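PDB 3FES: ATP-dependent Clp endopeptidase from Clostridium difficile, which probably uses ATP to unfold proteins for degradation by a partner peptidase, its crystallised amino-terminal domain probably receiving substrates or adaptors. Local coordinates for residues V55-A60 and N127-N132; A12-D17 and L41-G46; S33-L38 and D68-G73. One frame throughout, in Å; residues are numbered along the deposited sequence. Where two conformers were deposited one is given.

Contact 1: V55-A60 and N127-N132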
ATOM      1  N   VAL A  55     -10.473  -0.005  -9.960  1.00 31.57           N
ATOM      2  CA  VAL A  55      -9.687  -0.272 -11.148  1.00 32.27           C
ATOM      3  C   VAL A  55      -9.603  -1.770 -11.428  1.00 32.33           C
ATOM      4  O   VAL A  55      -9.121  -2.165 -12.489  1.00 32.66           O
ATOM      5  CB  VAL A  55      -8.244   0.363 -11.107  1.00 32.13           C
ATOM      6  CG1 VAL A  55      -8.296   1.842 -10.670  1.00 33.20           C
ATOM      7  CG2 VAL A  55      -7.289  -0.451 -10.240  1.00 32.87           C
ATOM      8  N   GLY A  56     -10.026  -2.601 -10.475  1.00 31.99           N
ATOM      9  CA  GLY A  56     -10.143  -4.041 -10.742  1.00 32.47           C
ATOM     10  C   GLY A  56      -9.400  -5.075  -9.896  1.00 32.89           C
ATOM     11  O   GLY A  56      -9.581  -6.272 -10.106  1.00 32.06           O
ATOM     12  N   PHE A  57      -8.560  -4.655  -8.951  1.00 32.39           N
ATOM     13  CA  PHE A  57      -7.852  -5.621  -8.116  1.00 32.81           C
ATOM     14  C   PHE A  57      -8.738  -6.290  -7.080  1.00 33.39           C
ATOM     15  O   PHE A  57      -9.665  -5.668  -6.534  1.00 33.56           O
ATOM     16  CB  PHE A  57      -6.717  -4.960  -7.360  1.00 32.64           C
ATOM     17  CG  PHE A  57      -5.646  -4.422  -8.242  1.00 33.70           C
ATOM     18  CD1 PHE A  57      -5.514  -3.049  -8.429  1.00 34.74           C
ATOM     19  CD2 PHE A  57      -4.795  -5.286  -8.921  1.00 34.88           C
ATOM     20  CE1 PHE A  57      -4.518  -2.554  -9.254  1.00 35.26           C
ATOM     21  CE2 PHE A  57      -3.791  -4.796  -9.765  1.00 32.56           C
ATOM     22  CZ  PHE A  57      -3.664  -3.454  -9.944  1.00 35.26           C
ATOM     23  N   THR A  58      -8.407  -7.539  -6.772  1.00 32.82           N
ATOM     24  CA  THR A  58      -8.981  -8.239  -5.621  1.00 33.27           C
ATOM     25  C   THR A  58      -7.834  -8.634  -4.718  1.00 33.28           C
ATOM     26  O   THR A  58      -6.678  -8.639  -5.155  1.00 32.07           O
ATOM     27  CB  THR A  58      -9.676  -9.550  -6.041  1.00 33.50           C
ATOM     28  OG1 THR A  58      -8.768 -10.314  -6.839  1.00 34.54           O
ATOM     29  CG2 THR A  58     -10.944  -9.264  -6.853  1.00 33.61           C
ATOM     30  N   GLU A  59      -8.131  -8.985  -3.470  1.00 33.76           N
ATOM     31  CA  GLU A  59      -7.094  -9.505  -2.596  1.00 35.48           C
ATOM     32  C   GLU A  59      -6.425 -10.768  -3.164  1.00 35.27           C
ATOM     33  O   GLU A  59      -5.196 -10.906  -3.107  1.00 35.24           O
ATOM     34  CB  GLU A  59      -7.672  -9.844  -1.230  1.00 36.42           C
ATOM     35  CG  GLU A  59      -8.461  -8.757  -0.596  1.00 39.31           C
ATOM     36  CD  GLU A  59      -8.885  -9.161   0.793  1.00 45.12           C
ATOM     37  OE1 GLU A  59      -8.412 -10.231   1.253  1.00 47.24           O
ATOM     38  OE2 GLU A  59      -9.676  -8.412   1.421  1.00 47.62           O
ATOM     39  N   ALA A  60      -7.237 -11.686  -3.705  1.00 34.89           N
ATOM     40  CA  ALA A  60      -6.733 -12.932  -4.278  1.00 34.35           C
ATOM     41  C   ALA A  60      -5.776 -12.678  -5.435  1.00 34.30           C
ATOM     42  O   ALA A  60      -4.724 -13.311  -5.511  1.00 35.38           O
ATOM     43  CB  ALA A  60      -7.896 -13.855  -4.718  1.00 34.33           C
ATOM     44  N   ASN A 127       1.932  -2.007 -12.980  1.00 24.26           N
ATOM     45  CA  ASN A 127       2.347  -1.930 -14.381  1.00 25.50           C
ATOM     46  C   ASN A 127       1.964  -3.173 -15.166  1.00 26.13           C
ATOM     47  O   ASN A 127       1.510  -3.083 -16.320  1.00 26.45           O
ATOM     48  CB  ASN A 127       3.864  -1.725 -14.465  1.00 25.85           C
ATOM     49  CG  ASN A 127       4.289  -0.360 -13.952  1.00 30.17           C
ATOM     50  OD1 ASN A 127       3.474   0.540 -13.837  1.00 34.54           O
ATOM     51  ND2 ASN A 127       5.569  -0.210 -13.625  1.00 33.88           N
ATOM     52  N   TYR A 128       2.175  -4.336 -14.551  1.00 27.09           N
ATOM     53  CA  TYR A 128       1.872  -5.638 -15.180  1.00 28.00           C
ATOM     54  C   TYR A 128       0.389  -5.715 -15.530  1.00 26.75           C
ATOM     55  O   TYR A 128       0.001  -6.153 -16.642  1.00 25.37           O
ATOM     56  CB  TYR A 128       2.273  -6.787 -14.218  1.00 29.33           C
ATOM     57  CG  TYR A 128       2.073  -8.166 -14.805  1.00 34.82           C
ATOM     58  CD1 TYR A 128       3.107  -8.807 -15.497  1.00 39.47           C
ATOM     59  CD2 TYR A 128       0.842  -8.832 -14.673  1.00 38.90           C
ATOM     60  CE1 TYR A 128       2.923 -10.081 -16.057  1.00 41.91           C
ATOM     61  CE2 TYR A 128       0.646 -10.102 -15.232  1.00 41.48           C
ATOM     62  CZ  TYR A 128       1.691 -10.710 -15.914  1.00 42.26           C
ATOM     63  OH  TYR A 128       1.504 -11.954 -16.449  1.00 45.76           O
ATOM     64  N   ALA A 129      -0.442  -5.263 -14.587  1.00 25.75           N
ATOM     65  CA  ALA A 129      -1.888  -5.200 -14.779  1.00 25.13           C
ATOM     66  C   ALA A 129      -2.314  -4.094 -15.758  1.00 24.93           C
ATOM     67  O   ALA A 129      -3.453  -4.060 -16.165  1.00 24.04           O
ATOM     68  CB  ALA A 129      -2.610  -5.009 -13.414  1.00 25.92           C
ATOM     69  N   GLY A 130      -1.404  -3.189 -16.102  1.00 25.18           N
ATOM     70  CA  GLY A 130      -1.698  -2.115 -17.051  1.00 25.20           C
ATOM     71  C   GLY A 130      -2.531  -0.977 -16.468  1.00 25.78           C
ATOM     72  O   GLY A 130      -3.144  -0.213 -17.217  1.00 26.17           O
ATOM     73  N   VAL A 131      -2.552  -0.847 -15.147  1.00 25.44           N
ATOM     74  CA  VAL A 131      -3.380   0.160 -14.517  1.00 26.61           C
ATOM     75  C   VAL A 131      -2.650   1.169 -13.655  1.00 26.53           C
ATOM     76  O   VAL A 131      -3.270   1.760 -12.764  1.00 26.77           O
ATOM     77  CB  VAL A 131      -4.491  -0.481 -13.653  1.00 27.25           C
ATOM     78  CG1 VAL A 131      -5.495  -1.213 -14.555  1.00 28.42           C
ATOM     79  CG2 VAL A 131      -3.903  -1.360 -12.572  1.00 26.03           C
ATOM     80  N   ASN A 132      -1.353   1.366 -13.870  1.00 26.45           N
ATOM     81  CA  ASN A 132      -0.634   2.341 -13.038  1.00 27.57           C
ATOM     82  C   ASN A 132      -1.262   3.751 -13.205  1.00 26.92           C
ATOM     83  O   ASN A 132      -1.659   4.377 -12.233  1.00 26.37           O
ATOM     84  CB  ASN A 132       0.888   2.358 -13.327  1.00 28.48           C
ATOM     85  CG  ASN A 132       1.720   2.764 -12.084  1.00 33.80           C
ATOM     86  OD1 ASN A 132       1.470   3.792 -11.456  1.00 36.15           O
ATOM     87  ND2 ASN A 132       2.708   1.925 -11.718  1.00 38.04           N
TER

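Contact 2: A12-D17 and L41-G46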
ATOM      1  N   ALA A  12      -5.500   4.087   8.100  1.00 22.69           N
ATOM      2  CA  ALA A  12      -4.135   3.955   7.543  1.00 22.41           C
ATOM      3  C   ALA A  12      -3.290   3.050   8.466  1.00 22.02           C
ATOM      4  O   ALA A  12      -2.545   2.195   7.988  1.00 22.71           O
ATOM      5  CB  ALA A  12      -3.499   5.324   7.346  1.00 20.67           C
ATOM      6  N   LYS A  13      -3.447   3.216   9.777  1.00 21.05           N
ATOM      7  CA  LYS A  13      -2.777   2.355  10.717  1.00 22.03           C
ATOM      8  C   LYS A  13      -3.233   0.907  10.478  1.00 22.14           C
ATOM      9  O   LYS A  13      -2.411  -0.001  10.503  1.00 22.20           O
ATOM     10  CB  LYS A  13      -3.127   2.735  12.163  1.00 22.08           C
ATOM     11  CG  LYS A  13      -2.354   3.904  12.684  1.00 25.34           C
ATOM     12  CD  LYS A  13      -2.938   4.324  14.054  1.00 27.08           C
ATOM     13  CE  LYS A  13      -2.377   5.668  14.396  1.00 30.43           C
ATOM     14  NZ  LYS A  13      -3.186   6.300  15.391  1.00 32.62           N
ATOM     15  N   LYS A  14      -4.527   0.701  10.250  1.00 22.53           N
ATOM     16  CA  LYS A  14      -5.055  -0.647  10.015  1.00 23.67           C
ATOM     17  C   LYS A  14      -4.457  -1.253   8.764  1.00 22.88           C
ATOM     18  O   LYS A  14      -4.080  -2.437   8.747  1.00 21.97           O
ATOM     19  CB  LYS A  14      -6.574  -0.649   9.895  1.00 24.63           C
ATOM     20  CG  LYS A  14      -7.184  -2.055   9.666  1.00 27.35           C
ATOM     21  CD  LYS A  14      -6.996  -2.935  10.883  1.00 34.21           C
ATOM     22  CE  LYS A  14      -7.917  -4.158  10.863  1.00 38.46           C
ATOM     23  NZ  LYS A  14      -7.658  -5.000  12.112  1.00 41.91           N
ATOM     24  N   ALA A  15      -4.367  -0.445   7.722  1.00 22.95           N
ATOM     25  CA  ALA A  15      -3.771  -0.915   6.471  1.00 22.45           C
ATOM     26  C   ALA A  15      -2.327  -1.377   6.651  1.00 22.05           C
ATOM     27  O   ALA A  15      -1.936  -2.425   6.108  1.00 21.93           O
ATOM     28  CB  ALA A  15      -3.880   0.160   5.361  1.00 21.43           C
ATOM     29  N   ILE A  16      -1.528  -0.581   7.369  1.00 21.44           N
ATOM     30  CA  ILE A  16      -0.139  -0.960   7.693  1.00 22.11           C
ATOM     31  C   ILE A  16      -0.080  -2.259   8.537  1.00 22.21           C
ATOM     32  O   ILE A  16       0.704  -3.152   8.242  1.00 21.66           O
ATOM     33  CB  ILE A  16       0.617   0.207   8.387  1.00 21.76           C
ATOM     34  CG1 ILE A  16       0.677   1.442   7.435  1.00 21.38           C
ATOM     35  CG2 ILE A  16       2.002  -0.268   8.898  1.00 21.36           C
ATOM     36  CD1 ILE A  16       1.077   2.807   8.126  1.00 23.12           C
ATOM     37  N   ASP A  17      -0.932  -2.388   9.562  1.00 22.77           N
ATOM     38  CA  ASP A  17      -1.009  -3.649  10.323  1.00 23.94           C
ATOM     39  C   ASP A  17      -1.324  -4.824   9.396  1.00 23.37           C
ATOM     40  O   ASP A  17      -0.757  -5.913   9.534  1.00 22.87           O
ATOM     41  CB  ASP A  17      -2.120  -3.603  11.411  1.00 24.17           C
ATOM     42  CG  ASP A  17      -1.871  -2.547  12.478  1.00 29.19           C
ATOM     43  OD1 ASP A  17      -0.704  -2.103  12.645  1.00 33.43           O
ATOM     44  OD2 ASP A  17      -2.868  -2.178  13.161  1.00 32.78           O
ATOM     45  N   LEU A  41      -5.598  -2.634   0.241  1.00 24.61           N
ATOM     46  CA  LEU A  41      -6.778  -3.306  -0.327  1.00 25.99           C
ATOM     47  C   LEU A  41      -7.579  -4.017   0.758  1.00 25.56           C
ATOM     48  O   LEU A  41      -8.813  -3.860   0.855  1.00 25.94           O
ATOM     49  CB  LEU A  41      -6.379  -4.281  -1.444  1.00 25.72           C
ATOM     50  CG  LEU A  41      -7.598  -4.846  -2.221  1.00 27.78           C
ATOM     51  CD1 LEU A  41      -8.670  -3.794  -2.572  1.00 30.24           C
ATOM     52  CD2 LEU A  41      -7.131  -5.480  -3.484  1.00 30.03           C
ATOM     53  N   ARG A  42      -6.880  -4.783   1.578  0.60 25.76           N
ATOM     54  CA  ARG A  42      -7.526  -5.555   2.633  0.60 25.72           C
ATOM     55  C   ARG A  42      -8.242  -4.662   3.648  0.60 25.78           C
ATOM     56  O   ARG A  42      -9.210  -5.097   4.284  0.60 25.30           O
ATOM     57  CB  ARG A  42      -6.497  -6.449   3.327  0.60 26.03           C
ATOM     58  CG  ARG A  42      -6.066  -7.648   2.490  0.60 27.80           C
ATOM     59  CD  ARG A  42      -5.068  -8.522   3.248  0.60 26.08           C
ATOM     60  NE  ARG A  42      -5.738  -9.165   4.376  0.60 26.32           N
ATOM     61  CZ  ARG A  42      -5.156  -9.497   5.519  0.60 26.36           C
ATOM     62  NH1 ARG A  42      -3.844  -9.254   5.725  0.60 24.77           N
ATOM     63  NH2 ARG A  42      -5.904 -10.078   6.464  0.60 26.77           N
ATOM     64  N   GLU A  43      -7.771  -3.421   3.803  1.00 25.21           N
ATOM     65  CA  GLU A  43      -8.369  -2.506   4.779  1.00 26.30           C
ATOM     66  C   GLU A  43      -9.832  -2.176   4.416  1.00 26.83           C
ATOM     67  O   GLU A  43     -10.635  -1.890   5.303  1.00 27.31           O
ATOM     68  CB  GLU A  43      -7.491  -1.274   5.033  1.00 25.75           C
ATOM     69  CG  GLU A  43      -8.050  -0.305   6.103  1.00 25.18           C
ATOM     70  CD  GLU A  43      -9.110   0.659   5.563  1.00 29.00           C
ATOM     71  OE1 GLU A  43      -9.035   1.036   4.372  1.00 29.62           O
ATOM     72  OE2 GLU A  43     -10.010   1.059   6.341  1.00 28.19           O
ATOM     73  N   GLU A  44     -10.160  -2.273   3.127  1.00 27.54           N
ATOM     74  CA  GLU A  44     -11.545  -2.260   2.610  1.00 29.46           C
ATOM     75  C   GLU A  44     -12.271  -0.907   2.585  1.00 29.45           C
ATOM     76  O   GLU A  44     -12.881  -0.559   1.566  1.00 30.37           O
ATOM     77  CB  GLU A  44     -12.441  -3.306   3.293  1.00 30.32           C
ATOM     78  CG  GLU A  44     -12.198  -4.735   2.832  1.00 34.52           C
ATOM     79  CD  GLU A  44     -13.219  -5.732   3.377  1.00 40.83           C
ATOM     80  OE1 GLU A  44     -12.839  -6.896   3.610  1.00 43.94           O
ATOM     81  OE2 GLU A  44     -14.399  -5.367   3.576  1.00 42.19           O
ATOM     82  N   GLU A  45     -12.225  -0.165   3.686  1.00 29.18           N
ATOM     83  CA  GLU A  45     -13.040   1.049   3.858  1.00 29.14           C
ATOM     84  C   GLU A  45     -12.463   2.346   3.273  1.00 28.76           C
ATOM     85  O   GLU A  45     -13.209   3.250   2.893  1.00 27.81           O
ATOM     86  CB  GLU A  45     -13.281   1.273   5.343  1.00 29.64           C
ATOM     87  CG  GLU A  45     -14.012   0.137   6.014  1.00 31.73           C
ATOM     88  CD  GLU A  45     -14.384   0.471   7.438  1.00 33.99           C
ATOM     89  OE1 GLU A  45     -13.684   1.287   8.094  1.00 37.02           O
ATOM     90  OE2 GLU A  45     -15.387  -0.073   7.916  1.00 38.30           O
ATOM     91  N   GLY A  46     -11.131   2.457   3.217  1.00 27.15           N
ATOM     92  CA  GLY A  46     -10.512   3.726   2.869  1.00 25.57           C
ATOM     93  C   GLY A  46     -10.493   3.997   1.370  1.00 25.05           C
ATOM     94  O   GLY A  46     -10.786   3.106   0.545  1.00 24.82           O
TER

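Contact 3: S33-L38 and D68-G73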
ATOM      1  N   SER A  33       6.745  -2.736  -0.576  1.00 22.86           N
ATOM      2  CA  SER A  33       5.647  -1.911  -1.079  1.00 23.21           C
ATOM      3  C   SER A  33       4.466  -2.782  -1.466  1.00 23.11           C
ATOM      4  O   SER A  33       3.314  -2.335  -1.363  1.00 22.08           O
ATOM      5  CB  SER A  33       6.092  -1.089  -2.320  1.00 23.52           C
ATOM      6  OG  SER A  33       6.578  -1.925  -3.345  1.00 22.92           O
ATOM      7  N   GLU A  34       4.760  -4.006  -1.925  1.00 22.39           N
ATOM      8  CA  GLU A  34       3.679  -4.907  -2.374  1.00 22.68           C
ATOM      9  C   GLU A  34       2.768  -5.301  -1.208  1.00 21.89           C
ATOM     10  O   GLU A  34       1.560  -5.467  -1.382  1.00 21.81           O
ATOM     11  CB  GLU A  34       4.240  -6.137  -3.119  1.00 23.35           C
ATOM     12  CG  GLU A  34       5.018  -7.144  -2.275  1.00 22.27           C
ATOM     13  CD  GLU A  34       6.490  -6.778  -1.973  1.00 23.90           C
ATOM     14  OE1 GLU A  34       6.954  -5.621  -2.031  1.00 26.32           O
ATOM     15  OE2 GLU A  34       7.218  -7.702  -1.646  1.00 30.34           O
ATOM     16  N   HIS A  35       3.351  -5.459  -0.027  1.00 21.05           N
ATOM     17  CA  HIS A  35       2.554  -5.801   1.132  1.00 21.61           C
ATOM     18  C   HIS A  35       1.731  -4.622   1.609  1.00 21.82           C
ATOM     19  O   HIS A  35       0.608  -4.816   2.049  1.00 23.27           O
ATOM     20  CB  HIS A  35       3.429  -6.259   2.278  1.00 20.76           C
ATOM     21  CG  HIS A  35       4.360  -7.373   1.925  1.00 22.27           C
ATOM     22  ND1 HIS A  35       3.937  -8.660   1.683  1.00 24.90           N
ATOM     23  CD2 HIS A  35       5.700  -7.384   1.778  1.00 19.45           C
ATOM     24  CE1 HIS A  35       4.982  -9.422   1.424  1.00 21.78           C
ATOM     25  NE2 HIS A  35       6.063  -8.674   1.497  1.00 25.97           N
ATOM     26  N   ILE A  36       2.298  -3.419   1.554  1.00 21.89           N
ATOM     27  CA  ILE A  36       1.535  -2.210   1.880  1.00 22.47           C
ATOM     28  C   ILE A  36       0.350  -2.092   0.903  1.00 22.74           C
ATOM     29  O   ILE A  36      -0.774  -1.783   1.303  1.00 21.71           O
ATOM     30  CB  ILE A  36       2.434  -0.943   1.785  1.00 22.73           C
ATOM     31  CG1 ILE A  36       3.605  -1.013   2.785  1.00 25.81           C
ATOM     32  CG2 ILE A  36       1.591   0.341   2.017  1.00 24.31           C
ATOM     33  CD1 ILE A  36       4.593   0.123   2.622  1.00 28.49           C
ATOM     34  N   LEU A  37       0.606  -2.317  -0.396  1.00 22.96           N
ATOM     35  CA  LEU A  37      -0.502  -2.280  -1.364  1.00 23.22           C
ATOM     36  C   LEU A  37      -1.622  -3.288  -1.028  1.00 23.61           C
ATOM     37  O   LEU A  37      -2.837  -2.957  -1.082  1.00 23.60           O
ATOM     38  CB  LEU A  37       0.055  -2.536  -2.784  1.00 22.36           C
ATOM     39  CG  LEU A  37      -0.952  -2.309  -3.916  1.00 24.52           C
ATOM     40  CD1 LEU A  37      -1.204  -0.831  -4.140  1.00 25.29           C
ATOM     41  CD2 LEU A  37      -0.376  -2.888  -5.192  1.00 22.64           C
ATOM     42  N   LEU A  38      -1.222  -4.504  -0.655  1.00 23.71           N
ATOM     43  CA  LEU A  38      -2.188  -5.528  -0.281  1.00 23.73           C
ATOM     44  C   LEU A  38      -2.876  -5.136   1.027  1.00 23.42           C
ATOM     45  O   LEU A  38      -4.091  -5.326   1.184  1.00 22.35           O
ATOM     46  CB  LEU A  38      -1.497  -6.887  -0.111  1.00 24.62           C
ATOM     47  CG  LEU A  38      -2.347  -8.088   0.336  1.00 25.07           C
ATOM     48  CD1 LEU A  38      -3.608  -8.289  -0.537  1.00 27.16           C
ATOM     49  CD2 LEU A  38      -1.470  -9.324   0.368  1.00 26.92           C
ATOM     50  N   ASP A  68       3.672 -15.336  -7.098  1.00 32.16           N
ATOM     51  CA  ASP A  68       4.332 -15.598  -8.391  1.00 33.51           C
ATOM     52  C   ASP A  68       5.730 -15.005  -8.422  1.00 33.37           C
ATOM     53  O   ASP A  68       6.639 -15.577  -9.015  1.00 33.36           O
ATOM     54  CB  ASP A  68       3.562 -14.971  -9.572  1.00 34.82           C
ATOM     55  CG  ASP A  68       2.235 -15.643  -9.857  1.00 38.08           C
ATOM     56  OD1 ASP A  68       2.015 -16.812  -9.417  1.00 40.76           O
ATOM     57  OD2 ASP A  68       1.402 -14.976 -10.531  1.00 42.59           O
HETATM   58  N   MSE A  69       5.886 -13.840  -7.805  1.00 33.10           N
HETATM   59  CA  MSE A  69       7.091 -13.040  -7.955  1.00 33.10           C
HETATM   60  C   MSE A  69       8.120 -13.284  -6.869  1.00 33.15           C
HETATM   61  O   MSE A  69       9.307 -13.171  -7.116  1.00 33.62           O
HETATM   62  CB  MSE A  69       6.713 -11.567  -7.985  1.00 33.67           C
HETATM   63  CG  MSE A  69       5.830 -11.204  -9.196  1.00 35.85           C
HETATM   64 SE   MSE A  69       5.310  -9.327  -9.116  0.70 37.53          SE
HETATM   65  CE  MSE A  69       6.929  -8.689  -9.841  1.00 35.31           C
ATOM     66  N   GLU A  70       7.655 -13.638  -5.679  1.00 32.18           N
ATOM     67  CA  GLU A  70       8.494 -13.695  -4.494  1.00 32.11           C
ATOM     68  C   GLU A  70       8.536 -15.053  -3.853  1.00 30.88           C
ATOM     69  O   GLU A  70       9.402 -15.299  -2.995  1.00 29.77           O
ATOM     70  CB  GLU A  70       7.917 -12.776  -3.413  1.00 32.58           C
ATOM     71  CG  GLU A  70       8.142 -11.356  -3.635  1.00 36.57           C
ATOM     72  CD  GLU A  70       7.926 -10.613  -2.354  1.00 40.09           C
ATOM     73  OE1 GLU A  70       8.749 -10.744  -1.417  1.00 45.51           O
ATOM     74  OE2 GLU A  70       6.916  -9.922  -2.257  1.00 41.81           O
ATOM     75  N   GLY A  71       7.567 -15.899  -4.210  1.00 30.20           N
ATOM     76  CA  GLY A  71       7.394 -17.208  -3.592  1.00 30.72           C
ATOM     77  C   GLY A  71       6.709 -17.052  -2.240  1.00 31.14           C
ATOM     78  O   GLY A  71       6.411 -15.936  -1.818  1.00 31.40           O
ATOM     79  N   LYS A  72       6.453 -18.167  -1.571  1.00 31.46           N
ATOM     80  CA  LYS A  72       5.945 -18.133  -0.205  1.00 32.25           C
ATOM     81  C   LYS A  72       6.565 -19.209   0.660  1.00 31.96           C
ATOM     82  O   LYS A  72       6.954 -20.269   0.163  1.00 32.32           O
ATOM     83  CB  LYS A  72       4.403 -18.141  -0.150  1.00 32.91           C
ATOM     84  CG  LYS A  72       3.712 -19.368  -0.641  1.00 34.72           C
ATOM     85  CD  LYS A  72       2.192 -19.214  -0.455  1.00 38.55           C
ATOM     86  CE  LYS A  72       1.463 -20.550  -0.402  1.00 40.60           C
ATOM     87  NZ  LYS A  72       0.011 -20.353  -0.022  1.00 43.34           N
ATOM     88  N   GLY A  73       6.704 -18.919   1.945  1.00 31.17           N
ATOM     89  CA  GLY A  73       7.322 -19.844   2.890  1.00 31.60           C
ATOM     90  C   GLY A  73       6.366 -20.066   4.031  1.00 32.24           C
ATOM     91  O   GLY A  73       5.236 -19.618   3.966  1.00 32.18           O
TER

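Contact 1: V55-A60 and N127-N132
Phe57 points the far end of its ring at Val131 and Ala129. Its CZ lies 3.4 Å from CG2 of Val131, and this is the tight spot of the contact. The same methyl is 3.6 Å from Phe57 CE1. The CB of Ala129 sits 3.8 Å from Phe57 CE2. Both methyls approach the ring obliquely. Phe57 carries its CG anti to the carbonyl carbon (chi1 -64°), which sends the ring across to the other segment. The side chains of Phe57 and Val131 come from opposite directions.

The packing is looser at Val55, whose CG2 is 4.2 Å from CG2 of Val131. Tyr128 lies on the solvent side and takes no part in this apolar patch; its ring makes a cation-pi contact with Lys65. On the 127-132 side the turn is tied by its own side chains. ND2 of Asn132 donates to OD1 of Asn127 at 2.6 Å, a bent bond (142°) with the donor 41° out of the carbonyl plane.

Both segments are junctions between two helices. Gly56 and Gly130 close Schellman motifs, and Thr58 caps the next helix through OG1 to Tyr61 N. Phe57 is packed on Leu41 of helix 33-43, Leu62 of helix 59-70 and Leu126 of helix 120-129. Val55 also rests on Thr135 and Gln138 of helix 132-142.

Contact 2: A12-D17 and L41-G46
The flat group here is the carboxylate of Glu43, and it is the aliphatic stem that carries it that meets Ala15 and Lys14. CB of Glu43 lies 3.9 Å from CB of Ala15. CG of Glu43 is 4.1 Å from CG of Lys14. The carboxylate is directed instead to its own segment: OE1 of Glu43 uses its syn lone pair to accept from Gly46 N, at 2.8 Å and an N-H...O angle of 145°. This bond helps hold the carboxylate against the turn. At the other oxygen, OE2, Arg11 NE forms a long, weak ion pair.

Glu43 places CG anti to its backbone N (chi1 -177°) and then bends at chi2 (-82°). The bend carries the acid group back toward Gly46. The Lys14 chain crosses that of Glu43 obliquely, then leads away. The small Ala15 allows a close approach of the backbones, with its CA 5.2 Å from CA of Glu43.

Glu43 also touches Leu18 and Thr107. Its side chain is about 6 Å from a bound magnesium ion, too far for direct coordination.

Gly46 is the N-cap of helix 47-55, so Glu43 links the turn to that helix start. Such close helix packing through a small alanine belongs to the helical bundle of the Clp amino-terminal domain.

Contact 3: S33-L38 and D68-G73
Glu70 brings the end of its side chain up to the carboxylate of Glu34 and the ring of His35. The site lies in the helical bundle of the Clp amino-terminal domain, where the last turn of helix 59-70 meets the first turns of helix 33-43. Two acids thus face each other, coming from opposite directions, with their carboxylate planes 70° apart. OE2 of Glu70 is 3.4 Å from CG of Glu34, but the detail here is uncertain, because the two OE2 atoms are modelled too close together. OE1 of Glu70 lies 3.4 Å from OE2 of Glu34, and the two are not hydrogen-bonded.

NE2 of His35 is 4.0 Å from OE2 of Glu70, which approaches the ring obliquely.

Glu70 extends beyond CG to span the gap, while Glu34 is bent at chi2 (-81°). Ile121 of helix 120-129 touches both acids, and Ile66 packs on Glu34. After Glu70 the chain leaves the helix at Gly71, whose O accepts a hydrogen bond from His28 NE2. The ring of His28 meets that of His35. Over the centre of one face of the His35 ring sits Glu34 CG, 4.1 Å above the plane.

The three contacts lie in one mainly helical domain, with centres about 14 to 17 Å apart. Contact 2 closes before contact 1 opens, so these two follow in series. Contact 3 crosses both, its segments alternating with theirs along the chain. Helix 33-43 serves contact 3 near its start and contact 2 at its end. The turn leading into helix 59-70 serves contact 1, and the helix's last turn serves contact 3. Contacts 1 and 2 also touch directly: CD2 of Leu41 is 3.5 Å from C of Thr58. Contact 1 reaches into the second sequence range of the Clp amino-terminal family, so residues of the two ranges pack against each other here.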